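MGS-M5 (Unidentified, PDB 4Q3N) probably catalyses the NAD-dependent interconversion of L-lactate and pyruvate, as a lactate dehydrogenase of deep-sea origin built on a Rossmann-fold nucleotide-binding domain. Local coordinates at residues A[74-79]-A[115-120]; A[3-8]-A[28-33]. One frame throughout, in Å; residues are numbered along the deposited sequence. Where two conformers were deposited one is given.

Contact 1. Residues A[74-79]-A[115-120]; sequences LVVITA and ILLVAS
Backbone hydrogen bonds set the register: strands 74-77 and 115-118 run parallel, 4.7 Å apart at their axes and 19° from perfect alignment. Val75 gives its N-H to Ile115 O, at 2.9 Å, and takes one from Leu117 N on its own O; Ile77 repeats the pattern with Leu117 O and Ala119 N. Where the strands end, Ile77 O is gripped twice, because Ser120 N adds a longer, more bent bond of 3.3 Å (139° at the hydrogen).

The one side-chain hydrogen bond between the two segments lies just beyond. With OG anti to its own carbonyl carbon, Ser120 reaches Ala79 O at 2.6 Å, approaching from above the carbonyl plane and tying the two loops together tip to backbone.

Apolar contacts divide between the faces. On the face of Leu74, Val76, Ile115 and Leu117, the side chains of Leu74 and Ile115 cross obliquely, CD1 of Leu74 3.6 Å from CG2 of Ile115; that CD1 also meets Leu117 CB, while Val76 and Leu117 lie side by side; helix 232-246 packs here. On the other, Leu116 CD2 meets Val75 CB at 4.0 Å, and helix 89-109 covers Val75 and Ile77. Strand, helix and strand thus form a beta-alpha-beta crossover, the repeating element of the Rossmann fold.

Contact 2. Residues A[3-8]-A[28-33]; sequences NSKVVV and VEELVL. With ACT (acetate ion), chain G.
Strands 5-8 and 30-33 pair in parallel, their axes 4.7 Å apart and 18° from alignment, with Val6 bonded through N to Glu30 O and through O to Val32 N, and Val8 N bonded to Val32 O at 2.8 Å. Ahead of the strands, Ser4 holds the loop before Glu30 by two groups: its O accepts from Glu30 N, and its OG, anti to the backbone N (chi1 -162°), accepts an almost straight bond from Glu29 N at 2.9 Å (172° at the hydrogen). The same OG donates at 2.9 Å to OXT of an acetate ion, probably from the crystallisation liquor, that Arg57 also binds. Asn3 OD1 takes Lys5 N in an Asx turn.

Lys5, fully extended, rises from the face it shares with Val7, Glu30 and Val32 and leans toward strand 30-33: its side chain crosses that of Glu30 obliquely, CG beside CB, and its CE rests on Val32 CG2 at 3.7 Å. Its NZ stays 5.1 Å from Glu30 OE2, salt-bridging Asp71 instead. On the opposite face, the side chains of Val6 and Val28 cross at about a right angle, CG2 to CG1, while Val8 CG2 touches Leu31 CD1 at 3.8 Å, beneath helix 13-25. Glu29 pairs with Arg2 of the second subunit, which puts the N-terminal end of this strand pair at a subunit interface. Strand 5-9, helix 13-25 and strand 30-34 make the first beta-alpha-beta unit of the Rossmann fold, its glycine-rich sequence consistent with dinucleotide binding.

Contacts 1 and 2 are adjoining parts of one six-stranded parallel sheet, their centres 12 Å apart. The seam is strand 5-9 against strand 74-77: Val76 N lies 2.8 Å from Val7 O, and Leu74 O 3.0 Å from Val7 N, both probable hydrogen bonds, so strands 5-9 and 74-77 are each bonded along both edges. The order 30-34, 5-9, 74-77, 115-118 places the two crossovers on either side of that seam, as in a classical Rossmann domain. At the C-terminal ends of the strands, Thr78 OG1 bonds to Val9 O, which brings contact 1 beside the glycine-rich turn at Gly10, the probable dinucleotide site. The acetate lies instead near Ser4, at the other end of contact 2.

Contact 1. Residues A[74-79]-A[115-120]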
loop_
_atom_site.group_PDB
_atom_site.type_symbol
_atom_site.label_atom_id
_atom_site.label_comp_id
_atom_site.label_asym_id
_atom_site.label_seq_id
_atom_site.Cartn_x
_atom_site.Cartn_y
_atom_site.Cartn_z
ATOM N N LEU A 74 -17.299 -0.557 14.336
ATOM C CA LEU A 74 -16.360 -0.404 15.472
ATOM C C LEU A 74 -16.501 0.985 16.067
ATOM O O LEU A 74 -16.555 1.969 15.330
ATOM C CB LEU A 74 -14.889 -0.594 15.003
ATOM C CG LEU A 74 -13.779 -0.403 16.047
ATOM C CD1 LEU A 74 -13.777 -1.597 17.012
ATOM C CD2 LEU A 74 -12.378 -0.264 15.316
ATOM N N VAL A 75 -16.567 1.087 17.391
ATOM C CA VAL A 75 -16.493 2.435 17.991
ATOM C C VAL A 75 -15.269 2.436 18.866
ATOM O O VAL A 75 -15.105 1.527 19.709
ATOM C CB VAL A 75 -17.755 2.784 18.822
ATOM C CG1 VAL A 75 -17.569 4.157 19.491
ATOM C CG2 VAL A 75 -19.033 2.740 17.925
ATOM N N VAL A 76 -14.421 3.438 18.670
ATOM C CA VAL A 76 -13.190 3.558 19.436
ATOM C C VAL A 76 -13.347 4.687 20.435
ATOM O O VAL A 76 -13.560 5.835 20.047
ATOM C CB VAL A 76 -11.991 3.830 18.534
ATOM C CG1 VAL A 76 -10.644 3.880 19.357
ATOM C CG2 VAL A 76 -11.920 2.692 17.396
ATOM N N ILE A 77 -13.263 4.363 21.716
ATOM C CA ILE A 77 -13.495 5.373 22.757
ATOM C C ILE A 77 -12.174 5.893 23.325
ATOM O O ILE A 77 -11.364 5.124 23.846
ATOM C CB ILE A 77 -14.346 4.808 23.912
ATOM C CG1 ILE A 77 -15.665 4.227 23.351
ATOM C CG2 ILE A 77 -14.546 5.894 25.025
ATOM C CD1 ILE A 77 -16.445 3.387 24.364
ATOM N N THR A 78 -11.967 7.195 23.210
ATOM C CA THR A 78 -10.729 7.838 23.719
ATOM C C THR A 78 -11.082 8.914 24.777
ATOM O O THR A 78 -10.210 9.534 25.341
ATOM C CB THR A 78 -9.918 8.487 22.570
ATOM O OG1 THR A 78 -10.504 9.763 22.242
ATOM C CG2 THR A 78 -9.889 7.575 21.316
ATOM N N ALA A 79 -12.372 9.112 25.049
ATOM C CA ALA A 79 -12.827 10.149 25.985
ATOM C C ALA A 79 -12.387 9.922 27.405
ATOM O O ALA A 79 -12.276 8.776 27.860
ATOM C CB ALA A 79 -14.354 10.239 25.960
ATOM N N ILE A 115 -18.415 -3.706 17.509
ATOM C CA ILE A 115 -17.373 -3.944 18.489
ATOM C C ILE A 115 -16.947 -2.638 19.180
ATOM O O ILE A 115 -16.867 -1.595 18.516
ATOM C CB ILE A 115 -16.164 -4.593 17.758
ATOM C CG1 ILE A 115 -16.602 -5.997 17.247
ATOM C CG2 ILE A 115 -14.887 -4.640 18.608
ATOM C CD1 ILE A 115 -15.577 -6.508 16.228
ATOM N N LEU A 116 -16.673 -2.687 20.486
ATOM C CA LEU A 116 -16.120 -1.520 21.222
ATOM C C LEU A 116 -14.658 -1.725 21.480
ATOM O O LEU A 116 -14.243 -2.795 21.968
ATOM C CB LEU A 116 -16.825 -1.303 22.599
ATOM C CG LEU A 116 -18.318 -0.987 22.573
ATOM C CD1 LEU A 116 -18.894 -0.918 24.005
ATOM C CD2 LEU A 116 -18.598 0.341 21.825
ATOM N N LEU A 117 -13.888 -0.696 21.183
ATOM C CA LEU A 117 -12.447 -0.655 21.457
ATOM C C LEU A 117 -12.119 0.539 22.349
ATOM O O LEU A 117 -12.268 1.686 21.919
ATOM C CB LEU A 117 -11.657 -0.535 20.152
ATOM C CG LEU A 117 -10.151 -0.285 20.228
ATOM C CD1 LEU A 117 -9.481 -1.299 21.168
ATOM C CD2 LEU A 117 -9.502 -0.379 18.783
ATOM N N VAL A 118 -11.689 0.288 23.581
ATOM C CA VAL A 118 -11.468 1.388 24.537
ATOM C C VAL A 118 -9.982 1.737 24.530
ATOM O O VAL A 118 -9.152 0.842 24.651
ATOM C CB VAL A 118 -11.931 0.973 25.954
ATOM C CG1 VAL A 118 -11.601 2.092 26.970
ATOM C CG2 VAL A 118 -13.420 0.709 25.943
ATOM N N ALA A 119 -9.625 3.006 24.324
ATOM C CA ALA A 119 -8.210 3.389 24.407
ATOM C C ALA A 119 -7.973 4.336 25.602
ATOM O O ALA A 119 -6.837 4.575 25.980
ATOM C CB ALA A 119 -7.725 4.072 23.110
ATOM N N SER A 120 -9.048 4.852 26.179
ATOM C CA SER A 120 -8.969 5.751 27.334
ATOM C C SER A 120 -8.201 5.105 28.476
ATOM O O SER A 120 -8.389 3.936 28.702
ATOM C CB SER A 120 -10.377 6.106 27.820
ATOM O OG SER A 120 -11.162 6.659 26.788
#

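Contact 2. Residues A[3-8]-A[28-33]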
loop_
_atom_site.group_PDB
_atom_site.type_symbol
_atom_site.label_atom_id
_atom_site.label_comp_id
_atom_site.label_asym_id
_atom_site.label_seq_id
_atom_site.Cartn_x
_atom_site.Cartn_y
_atom_site.Cartn_z
ATOM N N ASN A 3 -18.357 -4.736 7.088
ATOM C CA ASN A 3 -18.699 -3.397 7.489
ATOM C C ASN A 3 -17.485 -2.595 7.102
ATOM O O ASN A 3 -16.420 -3.206 6.971
ATOM C CB ASN A 3 -18.993 -3.340 8.992
ATOM C CG ASN A 3 -19.495 -2.006 9.408
ATOM O OD1 ASN A 3 -18.721 -1.085 9.546
ATOM N ND2 ASN A 3 -20.805 -1.877 9.573
ATOM N N SER A 4 -17.596 -1.283 6.832
ATOM C CA SER A 4 -16.360 -0.485 6.758
ATOM C C SER A 4 -16.541 0.920 7.338
ATOM O O SER A 4 -16.146 1.902 6.745
ATOM C CB SER A 4 -15.783 -0.397 5.316
ATOM O OG SER A 4 -14.363 0.019 5.317
ATOM N N LYS A 5 -17.063 0.970 8.562
ATOM C CA LYS A 5 -17.294 2.248 9.246
ATOM C C LYS A 5 -16.811 2.234 10.679
ATOM O O LYS A 5 -17.184 1.339 11.458
ATOM C CB LYS A 5 -18.800 2.556 9.249
ATOM C CG LYS A 5 -19.126 3.934 9.838
ATOM C CD LYS A 5 -20.639 4.065 9.661
ATOM C CE LYS A 5 -21.152 5.301 10.392
ATOM N NZ LYS A 5 -22.651 5.472 10.166
ATOM N N VAL A 6 -16.018 3.236 11.023
ATOM C CA VAL A 6 -15.515 3.381 12.370
ATOM C C VAL A 6 -15.987 4.715 12.935
ATOM O O VAL A 6 -15.976 5.726 12.231
ATOM C CB VAL A 6 -13.972 3.323 12.400
ATOM C CG1 VAL A 6 -13.452 3.703 13.808
ATOM C CG2 VAL A 6 -13.479 1.915 11.970
ATOM N N VAL A 7 -16.420 4.715 14.201
ATOM C CA VAL A 7 -16.717 5.965 14.882
ATOM C C VAL A 7 -15.619 6.189 15.948
ATOM O O VAL A 7 -15.249 5.249 16.682
ATOM C CB VAL A 7 -18.142 5.922 15.555
ATOM C CG1 VAL A 7 -18.366 7.214 16.414
ATOM C CG2 VAL A 7 -19.229 5.717 14.491
ATOM N N VAL A 8 -15.063 7.397 15.985
ATOM C CA VAL A 8 -14.086 7.777 16.996
ATOM C C VAL A 8 -14.751 8.721 18.048
ATOM O O VAL A 8 -15.250 9.790 17.697
ATOM C CB VAL A 8 -12.866 8.483 16.375
ATOM C CG1 VAL A 8 -11.855 8.910 17.524
ATOM C CG2 VAL A 8 -12.189 7.547 15.347
ATOM N N VAL A 28 -10.060 2.031 6.450
ATOM C CA VAL A 28 -11.492 1.782 6.211
ATOM C C VAL A 28 -12.007 2.858 5.273
ATOM O O VAL A 28 -11.321 3.850 5.067
ATOM C CB VAL A 28 -12.330 1.817 7.537
ATOM C CG1 VAL A 28 -11.862 0.749 8.503
ATOM C CG2 VAL A 28 -12.231 3.241 8.197
ATOM N N GLU A 29 -13.224 2.661 4.765
ATOM C CA GLU A 29 -13.897 3.628 3.923
ATOM C C GLU A 29 -14.477 4.845 4.711
ATOM O O GLU A 29 -14.384 5.988 4.256
ATOM C CB GLU A 29 -15.053 2.958 3.195
ATOM C CG GLU A 29 -15.789 3.934 2.243
ATOM C CD GLU A 29 -16.913 3.287 1.454
ATOM O OE1 GLU A 29 -16.840 2.050 1.172
ATOM O OE2 GLU A 29 -17.861 4.019 1.070
ATOM N N GLU A 30 -15.139 4.582 5.851
ATOM C CA GLU A 30 -15.978 5.628 6.490
ATOM C C GLU A 30 -15.563 5.898 7.920
ATOM O O GLU A 30 -15.428 4.965 8.702
ATOM C CB GLU A 30 -17.454 5.206 6.508
ATOM C CG GLU A 30 -18.068 4.821 5.219
ATOM C CD GLU A 30 -19.564 4.547 5.425
ATOM O OE1 GLU A 30 -19.932 3.352 5.520
ATOM O OE2 GLU A 30 -20.337 5.527 5.575
ATOM N N LEU A 31 -15.436 7.173 8.264
ATOM C CA LEU A 31 -14.985 7.596 9.577
ATOM C C LEU A 31 -15.963 8.645 10.109
ATOM O O LEU A 31 -16.309 9.569 9.364
ATOM C CB LEU A 31 -13.587 8.179 9.437
ATOM C CG LEU A 31 -12.765 8.657 10.600
ATOM C CD1 LEU A 31 -12.610 7.485 11.529
ATOM C CD2 LEU A 31 -11.408 9.188 10.095
ATOM N N VAL A 32 -16.395 8.513 11.361
ATOM C CA VAL A 32 -17.251 9.542 11.957
ATOM C C VAL A 32 -16.577 9.978 13.252
ATOM O O VAL A 32 -16.157 9.131 14.045
ATOM C CB VAL A 32 -18.659 9.048 12.238
ATOM C CG1 VAL A 32 -19.495 10.177 12.886
ATOM C CG2 VAL A 32 -19.363 8.529 10.928
ATOM N N LEU A 33 -16.443 11.288 13.439
ATOM C CA LEU A 33 -15.779 11.849 14.603
ATOM C C LEU A 33 -16.820 12.434 15.553
ATOM O O LEU A 33 -17.672 13.249 15.128
ATOM C CB LEU A 33 -14.799 12.956 14.188
ATOM C CG LEU A 33 -13.789 12.520 13.098
ATOM C CD1 LEU A 33 -12.914 13.730 12.779
ATOM C CD2 LEU A 33 -12.891 11.338 13.563
HETATM C C ACT G . -11.517 -2.766 4.321
HETATM O O ACT G . -10.613 -2.452 3.499
HETATM O OXT ACT G . -12.592 -2.104 4.296
HETATM C CH3 ACT G . -11.305 -3.886 5.290
#